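Local coordinates for putative pneumococcal surface protein (PDB 4CNL) that binds choline through its choline-binding repeats and so probably anchors to the teichoic acids of the pneumococcal cell wall, at residues W123-Y134 against Q147-M158. Numbering follows the deposited sequence.
Sequences WVYDATYQAWYY and QGNYYLKSDGKM. With CHT (choline ion), chain C; CHT (choline ion), chain F; CHT (choline ion), chain E.
Turned away from its own backbone N (chi1 173°), the Gln147 side chain heads for hairpin 123-134, and a bend at chi2 (59°) lays its amide over the Tyr134 ring. Gln147 CG sits 3.6 Å from the Tyr134 ring centroid, a CH-pi contact almost on the normal. The amide stacks on the ring, planes 11° apart. Gln147 CG also touches Trp123 CZ2, and a water accepts from Trp123 NE1 and, weakly, from Gln147 NE2. Leu152 CD1 packs 3.6 Å from Trp123 CZ3. Hairpin 123-134 and segment 147-158, with strand 150-152, lie in successive choline-binding repeats, and a choline site forms between them. Choline C7 lies 3.5 Å from Trp123 CD2, over the ring face, and C6 is over the face of Trp132. Tyr150 offers a face as well. Met158 SD reaches C7 at 3.6 Å and makes oblique Met-aromatic contacts with both indoles. Met158 N donates to Trp132 O at 3.0 Å, a direct backbone bond between the two segments. Beside Tyr133, which projects from the opposite face of the hairpin to Trp132, Lys157 runs extended, and a water links its NZ to Tyr129 O. Tyr129 and Tyr133 border a second choline, with Tyr129 OH 3.2 Å from its C7.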
ATOM      1  N   TRP A 123      -1.006   1.630 -19.524  1.00 11.47           N
ATOM      2  CA  TRP A 123      -1.987   0.626 -19.890  1.00  9.82           C
ATOM      3  C   TRP A 123      -1.827  -0.619 -19.029  1.00 12.95           C
ATOM      4  O   TRP A 123      -0.709  -1.034 -18.717  1.00 14.48           O
ATOM      5  CB  TRP A 123      -1.826   0.251 -21.363  1.00 10.56           C
ATOM      6  CG  TRP A 123      -2.246   1.321 -22.312  1.00 12.18           C
ATOM      7  CD1 TRP A 123      -1.463   2.301 -22.862  1.00 13.62           C
ATOM      8  CD2 TRP A 123      -3.560   1.515 -22.831  1.00 10.95           C
ATOM      9  NE1 TRP A 123      -2.221   3.095 -23.695  1.00 14.23           N
ATOM     10  CE2 TRP A 123      -3.513   2.637 -23.685  1.00 11.36           C
ATOM     11  CE3 TRP A 123      -4.780   0.851 -22.650  1.00  9.95           C
ATOM     12  CZ2 TRP A 123      -4.635   3.098 -24.370  1.00 11.12           C
ATOM     13  CZ3 TRP A 123      -5.891   1.310 -23.331  1.00 12.14           C
ATOM     14  CH2 TRP A 123      -5.812   2.428 -24.178  1.00 11.62           C
ATOM     15  N   VAL A 124      -2.942  -1.201 -18.610  0.56 10.37           N
ATOM     16  CA  VAL A 124      -2.899  -2.497 -17.953  0.56 10.11           C
ATOM     17  C   VAL A 124      -3.935  -3.416 -18.580  0.56 12.14           C
ATOM     18  O   VAL A 124      -4.979  -2.969 -19.060  0.56  8.71           O
ATOM     19  CB  VAL A 124      -3.151  -2.405 -16.430  0.56 13.31           C
ATOM     20  CG1 VAL A 124      -2.161  -1.443 -15.775  0.56 15.33           C
ATOM     21  CG2 VAL A 124      -4.594  -2.009 -16.142  0.56 11.73           C
ATOM     22  N   TYR A 125      -3.627  -4.703 -18.593  1.00 14.01           N
ATOM     23  CA  TYR A 125      -4.573  -5.695 -19.063  1.00 15.10           C
ATOM     24  C   TYR A 125      -5.206  -6.391 -17.874  1.00 17.74           C
ATOM     25  O   TYR A 125      -4.509  -6.998 -17.057  1.00 15.74           O
ATOM     26  CB  TYR A 125      -3.897  -6.702 -19.984  1.00 12.31           C
ATOM     27  CG  TYR A 125      -4.872  -7.635 -20.662  1.00 15.47           C
ATOM     28  CD1 TYR A 125      -5.583  -7.227 -21.787  1.00 18.18           C
ATOM     29  CD2 TYR A 125      -5.069  -8.934 -20.195  1.00 18.34           C
ATOM     30  CE1 TYR A 125      -6.468  -8.078 -22.414  1.00 15.55           C
ATOM     31  CE2 TYR A 125      -5.958  -9.796 -20.826  1.00 15.54           C
ATOM     32  CZ  TYR A 125      -6.648  -9.360 -21.938  1.00 14.72           C
ATOM     33  OH  TYR A 125      -7.537 -10.212 -22.572  1.00 12.77           O
ATOM     34  N   ASP A 126      -6.525  -6.299 -17.771  1.00 15.53           N
ATOM     35  CA  ASP A 126      -7.240  -6.946 -16.681  1.00 17.05           C
ATOM     36  C   ASP A 126      -7.630  -8.345 -17.114  1.00 22.92           C
ATOM     37  O   ASP A 126      -8.497  -8.518 -17.968  1.00 20.91           O
ATOM     38  CB  ASP A 126      -8.477  -6.147 -16.265  1.00 21.88           C
ATOM     39  CG  ASP A 126      -9.148  -6.714 -15.017  1.00 27.94           C
ATOM     40  OD1 ASP A 126      -9.838  -7.750 -15.134  1.00 25.61           O
ATOM     41  OD2 ASP A 126      -9.007  -6.115 -13.924  1.00 18.65           O
ATOM     42  N   ALA A 127      -6.976  -9.340 -16.523  1.00 16.99           N
ATOM     43  CA  ALA A 127      -7.182 -10.735 -16.906  1.00 22.44           C
ATOM     44  C   ALA A 127      -8.626 -11.184 -16.719  1.00 19.97           C
ATOM     45  O   ALA A 127      -9.114 -12.039 -17.456  1.00 22.63           O
ATOM     46  CB  ALA A 127      -6.242 -11.639 -16.111  1.00 25.88           C
ATOM     47  N   THR A 128      -9.318 -10.608 -15.741  1.00 23.11           N
ATOM     48  CA  THR A 128     -10.690 -11.015 -15.465  1.00 29.12           C
ATOM     49  C   THR A 128     -11.663 -10.422 -16.488  1.00 27.84           C
ATOM     50  O   THR A 128     -12.548 -11.119 -16.985  1.00 30.10           O
ATOM     51  CB  THR A 128     -11.115 -10.635 -14.012  1.00 32.40           C
ATOM     52  OG1 THR A 128     -11.004  -9.219 -13.805  1.00 35.87           O
ATOM     53  CG2 THR A 128     -10.221 -11.336 -13.012  1.00 32.97           C
ATOM     54  N   TYR A 129     -11.486  -9.149 -16.835  1.00 18.22           N
ATOM     55  CA  TYR A 129     -12.357  -8.519 -17.825  1.00 17.53           C
ATOM     56  C   TYR A 129     -11.939  -8.875 -19.260  1.00 14.69           C
ATOM     57  O   TYR A 129     -12.715  -8.679 -20.199  1.00 16.26           O
ATOM     58  CB  TYR A 129     -12.361  -6.991 -17.666  1.00 15.11           C
ATOM     59  CG  TYR A 129     -12.942  -6.450 -16.369  1.00 18.39           C
ATOM     60  CD1 TYR A 129     -14.262  -6.696 -16.002  1.00 24.35           C
ATOM     61  CD2 TYR A 129     -12.170  -5.647 -15.539  1.00 19.66           C
ATOM     62  CE1 TYR A 129     -14.785  -6.172 -14.816  1.00 16.41           C
ATOM     63  CE2 TYR A 129     -12.678  -5.122 -14.370  1.00 22.48           C
ATOM     64  CZ  TYR A 129     -13.981  -5.384 -14.011  1.00 25.68           C
ATOM     65  OH  TYR A 129     -14.461  -4.850 -12.834  1.00 24.53           O
ATOM     66  N   GLN A 130     -10.713  -9.378 -19.414  1.00 13.18           N
ATOM     67  CA  GLN A 130     -10.104  -9.646 -20.729  1.00 10.78           C
ATOM     68  C   GLN A 130     -10.165  -8.393 -21.596  1.00 17.24           C
ATOM     69  O   GLN A 130     -10.682  -8.407 -22.715  1.00 12.70           O
ATOM     70  CB  GLN A 130     -10.783 -10.832 -21.436  1.00 15.68           C
ATOM     71  CG  GLN A 130     -10.674 -12.136 -20.637  1.00 17.21           C
ATOM     72  CD  GLN A 130     -11.277 -13.333 -21.349  1.00 20.31           C
ATOM     73  OE1 GLN A 130     -11.426 -13.344 -22.574  1.00 20.93           O
ATOM     74  NE2 GLN A 130     -11.622 -14.360 -20.577  1.00 18.50           N
ATOM     75  N   ALA A 131      -9.635  -7.303 -21.055  1.00 14.35           N
ATOM     76  CA  ALA A 131      -9.646  -6.018 -21.747  1.00 12.02           C
ATOM     77  C   ALA A 131      -8.551  -5.115 -21.211  1.00 12.35           C
ATOM     78  O   ALA A 131      -8.145  -5.241 -20.055  1.00 11.09           O
ATOM     79  CB  ALA A 131     -10.975  -5.355 -21.590  1.00 12.59           C
ATOM     80  N   TRP A 132      -8.097  -4.196 -22.056  1.00  9.30           N
ATOM     81  CA  TRP A 132      -7.135  -3.178 -21.655  1.00 11.03           C
ATOM     82  C   TRP A 132      -7.837  -1.998 -21.006  1.00  9.17           C
ATOM     83  O   TRP A 132      -8.941  -1.628 -21.402  1.00  9.55           O
ATOM     84  CB  TRP A 132      -6.337  -2.683 -22.865  1.00  9.97           C
ATOM     85  CG  TRP A 132      -5.349  -3.673 -23.371  1.00  9.62           C
ATOM     86  CD1 TRP A 132      -5.512  -4.551 -24.398  1.00 12.35           C
ATOM     87  CD2 TRP A 132      -4.033  -3.885 -22.860  1.00 11.87           C
ATOM     88  NE1 TRP A 132      -4.365  -5.298 -24.567  1.00 12.50           N
ATOM     89  CE2 TRP A 132      -3.441  -4.903 -23.634  1.00 12.70           C
ATOM     90  CE3 TRP A 132      -3.283  -3.289 -21.838  1.00 12.82           C
ATOM     91  CZ2 TRP A 132      -2.147  -5.357 -23.404  1.00 14.44           C
ATOM     92  CZ3 TRP A 132      -2.005  -3.740 -21.605  1.00 12.43           C
ATOM     93  CH2 TRP A 132      -1.443  -4.766 -22.385  1.00 16.19           C
ATOM     94  N   TYR A 133      -7.168  -1.403 -20.026  1.00  9.06           N
ATOM     95  CA  TYR A 133      -7.611  -0.184 -19.359  1.00  8.27           C
ATOM     96  C   TYR A 133      -6.467   0.798 -19.391  1.00 11.33           C
ATOM     97  O   TYR A 133      -5.306   0.391 -19.394  1.00  9.07           O
ATOM     98  CB  TYR A 133      -8.014  -0.458 -17.897  1.00  6.89           C
ATOM     99  CG  TYR A 133      -9.262  -1.277 -17.816  1.00  8.69           C
ATOM    100  CD1 TYR A 133      -9.213  -2.656 -17.988  1.00 10.30           C
ATOM    101  CD2 TYR A 133     -10.495  -0.679 -17.600  1.00 12.49           C
ATOM    102  CE1 TYR A 133     -10.357  -3.420 -17.954  1.00 14.66           C
ATOM    103  CE2 TYR A 133     -11.651  -1.437 -17.560  1.00 16.23           C
ATOM    104  CZ  TYR A 133     -11.572  -2.806 -17.734  1.00 19.87           C
ATOM    105  OH  TYR A 133     -12.715  -3.566 -17.684  1.00 22.89           O
ATOM    106  N   TYR A 134      -6.776   2.091 -19.410  1.00  9.47           N
ATOM    107  CA  TYR A 134      -5.706   3.066 -19.308  1.00 10.56           C
ATOM    108  C   TYR A 134      -5.840   3.850 -18.018  1.00 10.71           C
ATOM    109  O   TYR A 134      -6.863   4.478 -17.772  1.00 11.67           O
ATOM    110  CB  TYR A 134      -5.679   4.028 -20.508  1.00  8.87           C
ATOM    111  CG  TYR A 134      -4.478   4.963 -20.404  1.00 10.20           C
ATOM    112  CD1 TYR A 134      -3.195   4.496 -20.641  1.00  8.43           C
ATOM    113  CD2 TYR A 134      -4.637   6.294 -20.028  1.00 11.20           C
ATOM    114  CE1 TYR A 134      -2.085   5.335 -20.518  1.00 11.54           C
ATOM    115  CE2 TYR A 134      -3.537   7.145 -19.916  1.00 13.01           C
ATOM    116  CZ  TYR A 134      -2.269   6.655 -20.150  1.00 12.92           C
ATOM    117  OH  TYR A 134      -1.185   7.499 -20.039  1.00 16.33           O
ATOM    118  N   GLN A 147      -7.139   7.882 -25.557  1.00 11.53           N
ATOM    119  CA  GLN A 147      -5.733   7.886 -25.163  1.00 13.49           C
ATOM    120  C   GLN A 147      -4.949   7.570 -26.418  1.00 18.65           C
ATOM    121  O   GLN A 147      -4.930   6.426 -26.878  1.00 13.42           O
ATOM    122  CB  GLN A 147      -5.451   6.875 -24.042  1.00 13.58           C
ATOM    123  CG  GLN A 147      -3.974   6.717 -23.699  1.00 13.11           C
ATOM    124  CD  GLN A 147      -3.318   8.014 -23.263  1.00 19.11           C
ATOM    125  OE1 GLN A 147      -3.973   8.917 -22.722  1.00 16.51           O
ATOM    126  NE2 GLN A 147      -2.010   8.111 -23.491  1.00 19.54           N
ATOM    127  N   GLY A 148      -4.338   8.595 -27.001  1.00 16.18           N
ATOM    128  CA  GLY A 148      -3.732   8.443 -28.312  1.00 17.09           C
ATOM    129  C   GLY A 148      -4.808   8.040 -29.300  1.00 17.14           C
ATOM    130  O   GLY A 148      -5.870   8.663 -29.352  1.00 17.97           O
ATOM    131  N   ASN A 149      -4.539   6.981 -30.062  1.00 15.65           N
ATOM    132  CA  ASN A 149      -5.463   6.501 -31.089  1.00 16.77           C
ATOM    133  C   ASN A 149      -6.400   5.412 -30.595  1.00  8.85           C
ATOM    134  O   ASN A 149      -7.058   4.728 -31.390  1.00  9.61           O
ATOM    135  CB  ASN A 149      -4.678   5.989 -32.289  1.00 21.77           C
ATOM    136  CG  ASN A 149      -3.800   7.060 -32.896  1.00 33.02           C
ATOM    137  OD1 ASN A 149      -4.279   8.134 -33.252  1.00 33.49           O
ATOM    138  ND2 ASN A 149      -2.507   6.780 -32.999  1.00 31.09           N
ATOM    139  N   TYR A 150      -6.450   5.244 -29.274  1.00 11.86           N
ATOM    140  CA  TYR A 150      -7.335   4.269 -28.661  1.00 10.61           C
ATOM    141  C   TYR A 150      -8.440   4.955 -27.891  1.00  9.57           C
ATOM    142  O   TYR A 150      -8.237   6.032 -27.332  1.00 11.73           O
ATOM    143  CB  TYR A 150      -6.565   3.357 -27.708  1.00 10.11           C
ATOM    144  CG  TYR A 150      -5.446   2.610 -28.368  1.00  9.62           C
ATOM    145  CD1 TYR A 150      -5.703   1.435 -29.068  1.00 11.98           C
ATOM    146  CD2 TYR A 150      -4.131   3.074 -28.301  1.00 15.59           C
ATOM    147  CE1 TYR A 150      -4.684   0.741 -29.686  1.00 12.69           C
ATOM    148  CE2 TYR A 150      -3.103   2.382 -28.922  1.00 17.89           C
ATOM    149  CZ  TYR A 150      -3.387   1.219 -29.607  1.00 20.46           C
ATOM    150  OH  TYR A 150      -2.375   0.523 -30.220  1.00 23.90           O
ATOM    151  N   TYR A 151      -9.603   4.316 -27.836  1.00  9.71           N
ATOM    152  CA  TYR A 151     -10.734   4.897 -27.121  1.00  7.65           C
ATOM    153  C   TYR A 151     -11.140   4.041 -25.949  1.00  9.92           C
ATOM    154  O   TYR A 151     -11.391   2.842 -26.100  1.00 11.66           O
ATOM    155  CB  TYR A 151     -11.932   5.069 -28.049  1.00  9.67           C
ATOM    156  CG  TYR A 151     -13.085   5.821 -27.422  1.00  8.53           C
ATOM    157  CD1 TYR A 151     -13.051   7.214 -27.327  1.00 12.30           C
ATOM    158  CD2 TYR A 151     -14.211   5.157 -26.958  1.00  9.54           C
ATOM    159  CE1 TYR A 151     -14.100   7.916 -26.762  1.00 12.88           C
ATOM    160  CE2 TYR A 151     -15.279   5.861 -26.391  1.00 12.84           C
ATOM    161  CZ  TYR A 151     -15.207   7.238 -26.304  1.00 13.02           C
ATOM    162  OH  TYR A 151     -16.252   7.939 -25.751  1.00 16.99           O
ATOM    163  N   LEU A 152     -11.233   4.660 -24.783  1.00 10.79           N
ATOM    164  CA  LEU A 152     -11.730   3.959 -23.602  1.00  8.93           C
ATOM    165  C   LEU A 152     -13.224   4.224 -23.451  1.00 14.30           C
ATOM    166  O   LEU A 152     -13.663   5.384 -23.403  1.00 11.89           O
ATOM    167  CB  LEU A 152     -10.978   4.405 -22.342  1.00 10.96           C
ATOM    168  CG  LEU A 152      -9.461   4.169 -22.214  1.00 10.13           C
ATOM    169  CD1 LEU A 152      -9.107   2.722 -22.538  1.00  9.56           C
ATOM    170  CD2 LEU A 152      -8.622   5.146 -23.067  1.00 11.01           C
ATOM    171  N   LYS A 153     -14.006   3.153 -23.376  1.00  8.82           N
ATOM    172  CA  LYS A 153     -15.458   3.267 -23.326  1.00 11.76           C
ATOM    173  C   LYS A 153     -15.913   3.699 -21.927  1.00 12.77           C
ATOM    174  O   LYS A 153     -15.079   3.961 -21.063  1.00 13.10           O
ATOM    175  CB  LYS A 153     -16.096   1.943 -23.743  1.00 13.75           C
ATOM    176  CG  LYS A 153     -15.721   1.539 -25.183  1.00 15.78           C
ATOM    177  CD  LYS A 153     -16.230   0.158 -25.543  1.00 22.87           C
ATOM    178  CE  LYS A 153     -17.753   0.124 -25.557  1.00 27.20           C
ATOM    179  NZ  LYS A 153     -18.268  -1.093 -26.242  1.00 36.37           N
ATOM    180  N   SER A 154     -17.224   3.785 -21.715  1.00 17.51           N
ATOM    181  CA  SER A 154     -17.743   4.366 -20.477  1.00 15.21           C
ATOM    182  C   SER A 154     -17.372   3.556 -19.239  1.00 14.43           C
ATOM    183  O   SER A 154     -17.270   4.114 -18.148  1.00 19.32           O
ATOM    184  CB  SER A 154     -19.266   4.535 -20.550  1.00 22.25           C
ATOM    185  OG  SER A 154     -19.923   3.293 -20.644  1.00 29.45           O
ATOM    186  N   ASP A 155     -17.159   2.255 -19.400  1.00 16.56           N
ATOM    187  CA  ASP A 155     -16.743   1.425 -18.267  1.00 16.02           C
ATOM    188  C   ASP A 155     -15.215   1.296 -18.198  1.00 16.95           C
ATOM    189  O   ASP A 155     -14.680   0.503 -17.415  1.00 15.07           O
ATOM    190  CB  ASP A 155     -17.405   0.040 -18.342  1.00 17.42           C
ATOM    191  CG  ASP A 155     -17.020  -0.739 -19.588  1.00 23.31           C
ATOM    192  OD1 ASP A 155     -16.250  -0.211 -20.421  1.00 18.94           O
ATOM    193  OD2 ASP A 155     -17.490  -1.890 -19.737  1.00 23.31           O
ATOM    194  N   GLY A 156     -14.524   2.079 -19.024  1.00 12.14           N
ATOM    195  CA  GLY A 156     -13.073   2.101 -19.038  1.00 14.21           C
ATOM    196  C   GLY A 156     -12.427   1.128 -20.013  1.00  9.12           C
ATOM    197  O   GLY A 156     -11.224   1.224 -20.268  1.00 10.55           O
ATOM    198  N   LYS A 157     -13.198   0.180 -20.533  1.00  9.18           N
ATOM    199  CA  LYS A 157     -12.634  -0.827 -21.442  1.00 12.44           C
ATOM    200  C   LYS A 157     -12.251  -0.229 -22.784  1.00 10.05           C
ATOM    201  O   LYS A 157     -12.987   0.592 -23.353  1.00 11.12           O
ATOM    202  CB  LYS A 157     -13.612  -1.990 -21.677  1.00 12.41           C
ATOM    203  CG  LYS A 157     -13.865  -2.851 -20.450  1.00 18.36           C
ATOM    204  CD  LYS A 157     -14.762  -4.046 -20.740  1.00 21.68           C
ATOM    205  CE  LYS A 157     -15.244  -4.663 -19.411  1.00 26.42           C
ATOM    206  NZ  LYS A 157     -16.231  -5.761 -19.602  1.00 32.03           N
ATOM    207  N   MET A 158     -11.090  -0.644 -23.285  1.00  9.62           N
ATOM    208  CA  MET A 158     -10.667  -0.272 -24.635  1.00  9.02           C
ATOM    209  C   MET A 158     -11.652  -0.788 -25.674  1.00  9.28           C
ATOM    210  O   MET A 158     -12.048  -1.954 -25.650  1.00 10.28           O
ATOM    211  CB  MET A 158      -9.278  -0.821 -24.938  1.00 11.26           C
ATOM    212  CG  MET A 158      -8.685  -0.272 -26.227  1.00 11.11           C
ATOM    213  SD  MET A 158      -7.066  -0.975 -26.588  1.00 14.35           S
ATOM    214  CE  MET A 158      -7.518  -2.618 -27.153  1.00 11.95           C
TER
HETATM  215  C4  CHT C1275      -0.845   0.699 -26.055  1.00 28.97           C
HETATM  216  C5  CHT C1275      -1.404  -0.485 -26.831  1.00 25.64           C
HETATM  217  C6  CHT C1275      -2.137  -1.674 -24.910  1.00 17.35           C
HETATM  218  C7  CHT C1275      -3.594  -0.110 -25.955  1.00 18.16           C
HETATM  219  C8  CHT C1275      -3.051  -2.101 -27.016  1.00 35.36           C
HETATM  220  O6  CHT C1275       0.246   0.259 -25.254  1.00 36.38           O
HETATM  221  N1  CHT C1275      -2.538  -1.076 -26.154  1.00 20.88           N
HETATM  222  C4  CHT F1278     -15.342   0.741 -13.564  1.00 37.24           C
HETATM  223  C5  CHT F1278     -14.809  -0.687 -13.557  1.00 36.32           C
HETATM  224  C6  CHT F1278     -13.139   0.009 -12.018  1.00 23.16           C
HETATM  225  C7  CHT F1278     -12.973  -2.062 -13.108  1.00 27.58           C
HETATM  226  C8  CHT F1278     -12.655  -0.062 -14.320  1.00 25.56           C
HETATM  227  O6  CHT F1278     -16.577   0.775 -14.265  1.00 46.09           O
HETATM  228  N1  CHT F1278     -13.394  -0.695 -13.255  1.00 27.19           N
HETATM  229  C4  CHT E1277     -10.161  12.147 -31.853  1.00 29.29           C
HETATM  230  C5  CHT E1277      -8.869  11.516 -31.352  1.00 32.26           C
HETATM  231  C6  CHT E1277      -7.320   9.820 -31.861  1.00 25.66           C
HETATM  232  C7  CHT E1277      -9.424   9.877 -32.929  1.00 30.00           C
HETATM  233  C8  CHT E1277      -7.798  11.512 -33.428  1.00 42.66           C
HETATM  234  O6  CHT E1277     -10.661  12.995 -30.830  1.00 35.62           O
HETATM  235  N1  CHT E1277      -8.348  10.673 -32.396  1.00 41.28           N
HETATM  236  O   HOH W   1      -0.279   5.480 -24.644  1.00 21.55           O
HETATM  237  O   HOH W   2     -14.946  -7.586 -20.871  1.00 38.67           O
HETATM  238  O   HOH W   3     -14.953  -2.456 -16.857  1.00 27.34           O
HETATM  239  O   HOH W   4      -9.516   2.688 -18.787  1.00 11.66           O